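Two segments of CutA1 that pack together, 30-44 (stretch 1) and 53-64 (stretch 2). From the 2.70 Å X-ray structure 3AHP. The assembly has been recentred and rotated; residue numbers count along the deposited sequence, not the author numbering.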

# COMPACT_ATOMS: atom_id res chain seq x y z
N LYS B 30 -4.04 21.26 7.00
CA LYS B 30 -5.05 20.80 6.06
C LYS B 30 -4.47 20.51 4.67
O LYS B 30 -5.09 20.81 3.65
CB LYS B 30 -6.18 21.83 5.94
CG LYS B 30 -6.95 22.10 7.24
CD LYS B 30 -8.01 23.20 7.00
CE LYS B 30 -8.35 23.97 8.28
NZ LYS B 30 -9.51 23.38 9.00
N LEU B 31 -3.28 19.91 4.63
CA LEU B 31 -2.72 19.47 3.37
C LEU B 31 -3.13 18.04 3.03
O LEU B 31 -3.36 17.68 1.88
CB LEU B 31 -1.21 19.65 3.38
CG LEU B 31 -0.88 21.14 3.30
CD1 LEU B 31 0.54 21.45 3.74
CD2 LEU B 31 -1.17 21.70 1.90
N ALA B 32 -3.32 17.24 4.07
CA ALA B 32 -3.80 15.90 3.91
C ALA B 32 -5.03 15.79 4.78
O ALA B 32 -5.01 16.21 5.94
CB ALA B 32 -2.73 14.91 4.38
N ALA B 33 -6.09 15.21 4.22
CA ALA B 33 -7.32 14.98 4.96
C ALA B 33 -7.05 13.97 6.04
O ALA B 33 -7.52 14.12 7.18
CB ALA B 33 -8.44 14.50 4.05
N CYS B 34 -6.25 12.96 5.69
CA CYS B 34 -5.97 11.85 6.59
C CYS B 34 -4.60 11.22 6.37
O CYS B 34 -4.15 11.04 5.23
CB CYS B 34 -7.03 10.76 6.46
SG CYS B 34 -6.60 9.28 7.39
N VAL B 35 -4.00 10.82 7.49
CA VAL B 35 -2.70 10.19 7.50
C VAL B 35 -2.67 8.96 8.40
O VAL B 35 -3.10 9.00 9.55
CB VAL B 35 -1.58 11.19 7.93
CG1 VAL B 35 -0.26 10.46 8.09
CG2 VAL B 35 -1.44 12.31 6.93
N GLN B 36 -2.08 7.90 7.88
CA GLN B 36 -2.08 6.61 8.56
C GLN B 36 -0.65 6.25 8.93
O GLN B 36 0.25 6.29 8.09
CB GLN B 36 -2.67 5.54 7.63
CG GLN B 36 -2.87 4.16 8.23
CD GLN B 36 -3.32 3.13 7.18
OE1 GLN B 36 -4.42 3.22 6.64
NE2 GLN B 36 -2.43 2.20 6.83
N ILE B 37 -0.43 6.00 10.21
CA ILE B 37 0.85 5.54 10.69
C ILE B 37 0.73 4.10 11.11
O ILE B 37 0.02 3.79 12.07
CB ILE B 37 1.30 6.34 11.93
CG1 ILE B 37 1.30 7.85 11.65
CG2 ILE B 37 2.65 5.81 12.45
CD1 ILE B 37 1.48 8.70 12.93
N GLY B 38 1.41 3.21 10.40
CA GLY B 38 1.44 1.80 10.78
C GLY B 38 2.44 1.49 11.88
O GLY B 38 3.29 2.31 12.22
N GLN B 39 2.38 0.26 12.37
CA GLN B 39 3.37 -0.26 13.29
C GLN B 39 4.66 -0.62 12.59
O GLN B 39 4.69 -0.73 11.38
CB GLN B 39 2.81 -1.49 13.98
CG GLN B 39 1.84 -1.11 15.09
CD GLN B 39 1.22 -2.32 15.66
OE1 GLN B 39 0.06 -2.63 15.37
NE2 GLN B 39 2.04 -3.13 16.32
N ALA B 40 5.75 -0.70 13.30
CA ALA B 40 7.04 -0.74 12.68
C ALA B 40 7.14 -1.68 11.51
O ALA B 40 6.50 -2.69 11.48
CB ALA B 40 8.05 -1.04 13.65
N VAL B 41 7.97 -1.32 10.55
CA VAL B 41 8.36 -2.18 9.46
C VAL B 41 9.87 -2.27 9.38
O VAL B 41 10.55 -1.49 9.92
CB VAL B 41 7.82 -1.70 8.13
CG1 VAL B 41 6.38 -1.73 8.08
CG2 VAL B 41 8.35 -0.40 7.78
N GLU B 42 10.39 -3.26 8.69
CA GLU B 42 11.80 -3.40 8.50
C GLU B 42 12.19 -3.03 7.11
O GLU B 42 11.74 -3.59 6.18
CB GLU B 42 12.27 -4.80 8.83
CG GLU B 42 13.68 -4.84 9.40
CD GLU B 42 14.25 -6.23 9.49
OE1 GLU B 42 13.53 -7.16 9.10
OE2 GLU B 42 15.39 -6.38 9.93
N SER B 43 13.02 -2.03 7.00
CA SER B 43 13.47 -1.58 5.70
C SER B 43 14.87 -2.13 5.38
O SER B 43 15.81 -1.93 6.13
CB SER B 43 13.49 -0.05 5.62
OG SER B 43 12.17 0.46 5.60
N ILE B 44 14.99 -2.76 4.22
CA ILE B 44 16.22 -3.33 3.79
C ILE B 44 16.70 -2.59 2.55
O ILE B 44 15.96 -2.44 1.58
CB ILE B 44 16.06 -4.84 3.49
CG1 ILE B 44 15.17 -5.49 4.55
CG2 ILE B 44 17.42 -5.54 3.43
CD1 ILE B 44 15.90 -6.02 5.75
N GLN B 53 19.49 -2.76 7.63
CA GLN B 53 18.08 -2.88 7.99
C GLN B 53 17.78 -1.94 9.14
O GLN B 53 18.22 -2.18 10.28
CB GLN B 53 17.71 -4.31 8.37
CG GLN B 53 18.76 -5.07 9.19
CD GLN B 53 19.37 -6.25 8.42
OE1 GLN B 53 20.57 -6.26 8.12
NE2 GLN B 53 18.52 -7.22 8.05
N SER B 54 17.01 -0.90 8.86
CA SER B 54 16.44 -0.10 9.93
C SER B 54 14.96 -0.36 10.17
O SER B 54 14.23 -0.79 9.28
CB SER B 54 16.76 1.39 9.77
OG SER B 54 16.60 1.84 8.44
N HIS B 55 14.55 -0.19 11.44
CA HIS B 55 13.16 -0.25 11.84
C HIS B 55 12.52 1.13 11.74
O HIS B 55 13.06 2.12 12.22
CB HIS B 55 13.04 -0.83 13.25
CG HIS B 55 12.93 -2.33 13.28
ND1 HIS B 55 13.98 -3.14 13.66
CD2 HIS B 55 11.91 -3.16 12.96
CE1 HIS B 55 13.60 -4.41 13.59
NE2 HIS B 55 12.35 -4.44 13.15
N GLU B 56 11.38 1.20 11.10
CA GLU B 56 10.91 2.44 10.60
C GLU B 56 9.45 2.47 10.73
O GLU B 56 8.80 1.48 10.80
CB GLU B 56 11.29 2.62 9.16
CG GLU B 56 12.70 2.90 8.99
CD GLU B 56 12.99 3.51 7.73
OE1 GLU B 56 13.82 4.37 7.67
OE2 GLU B 56 12.39 3.12 6.78
N VAL B 57 8.92 3.64 10.74
CA VAL B 57 7.50 3.76 10.84
C VAL B 57 6.83 4.21 9.55
O VAL B 57 7.09 5.27 9.04
CB VAL B 57 7.17 4.60 12.03
CG1 VAL B 57 6.54 5.83 11.67
CG2 VAL B 57 6.34 3.86 13.00
N PRO B 58 5.94 3.39 9.03
CA PRO B 58 5.37 3.59 7.72
C PRO B 58 4.21 4.57 7.70
O PRO B 58 3.51 4.63 8.64
CB PRO B 58 4.92 2.20 7.37
CG PRO B 58 4.64 1.62 8.57
CD PRO B 58 5.54 2.10 9.57
N MET B 59 4.07 5.36 6.66
CA MET B 59 2.96 6.32 6.58
C MET B 59 2.21 6.25 5.24
O MET B 59 2.84 6.22 4.19
CB MET B 59 3.46 7.75 6.80
CG MET B 59 3.89 8.07 8.20
SD MET B 59 4.29 9.81 8.41
CE MET B 59 2.77 10.42 9.07
N GLN B 60 0.88 6.26 5.29
CA GLN B 60 0.08 6.54 4.11
C GLN B 60 -0.57 7.92 4.18
O GLN B 60 -1.25 8.23 5.15
CB GLN B 60 -1.02 5.50 3.93
CG GLN B 60 -0.57 4.07 3.68
CD GLN B 60 -1.78 3.13 3.51
OE1 GLN B 60 -1.62 1.91 3.38
NE2 GLN B 60 -3.00 3.71 3.55
N ILE B 61 -0.39 8.73 3.15
CA ILE B 61 -1.02 10.06 3.08
C ILE B 61 -2.08 10.10 1.98
O ILE B 61 -1.82 9.75 0.83
CB ILE B 61 -0.00 11.19 2.79
CG1 ILE B 61 1.07 11.27 3.88
CG2 ILE B 61 -0.73 12.52 2.65
CD1 ILE B 61 2.43 11.79 3.39
N LYS B 62 -3.29 10.53 2.33
CA LYS B 62 -4.30 10.67 1.31
C LYS B 62 -4.62 12.13 1.09
O LYS B 62 -4.88 12.87 2.04
CB LYS B 62 -5.55 9.85 1.65
CG LYS B 62 -5.28 8.35 1.69
CD LYS B 62 -5.98 7.70 2.85
CE LYS B 62 -5.06 7.48 4.04
NZ LYS B 62 -4.76 6.02 4.19
N CYS B 63 -4.55 12.54 -0.18
CA CYS B 63 -4.53 13.95 -0.50
C CYS B 63 -4.96 14.25 -1.93
O CYS B 63 -5.03 13.36 -2.77
CB CYS B 63 -3.12 14.50 -0.28
SG CYS B 63 -1.95 14.02 -1.54
N MET B 64 -5.19 15.53 -2.19
CA MET B 64 -5.35 16.06 -3.55
C MET B 64 -4.02 16.27 -4.26
O MET B 64 -3.09 16.85 -3.72
CB MET B 64 -6.10 17.38 -3.49
CG MET B 64 -7.42 17.29 -2.75
SD MET B 64 -8.68 16.40 -3.68
CE MET B 64 -8.65 17.26 -5.26

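Stretch 2 is one continuous strand, and stretch 1 runs antiparallel to it in two strand segments joined by a loop, the second continuing beyond the stretch; across the loop the register slips by one residue. Gln-36, Lys-62 and Pro-58 cover the most surface, and each contributes differently to the contact.

Gln-36 is paired with Gln-60 through both backbone groups: its N donates to Gln-60 O and its O accepts from Gln-60 N, each at 2.9 Å. Its long, extended side chain lies on the same face as Lys-62 and brings its polar end near the lysine amine, Gln-36 OE1 lying 3.7 Å from Lys-62 NZ, which is hydrogen-bonded elsewhere in the structure. The flexible aliphatic part of the lysine passes Cys-34, with Lys-62 CE 4.1 Å from Cys-34 SG, while Lys-62 N donates to Cys-34 O at 3.1 Å.

On the other face, the first ladder is apolar: Val-35 CG1 touches Met-59 CE at 3.2 Å, and Ile-37 CG1 lies 3.9 Å from Met-59 CE. Branched side chains suit strands, and the unbranched, flexible methionine brings its methyl against both. Further along, Glu-42 CG lies over one face of the His-55 ring.

Pro-58 O accepts from Gly-38 N at 3.1 Å. Proline has no N-H, and no bond returns to Gly-38 O; its compact apolar ring packs on Val-41, with Pro-58 CG 3.8 Å from Val-41 CG1.

Beyond the slip, Val-41 and Glu-56 resume paired backbone bonds, and Ser-43 OG donates to Glu-56 OE2 at 2.9 Å, giving the buried carboxylate a polar partner.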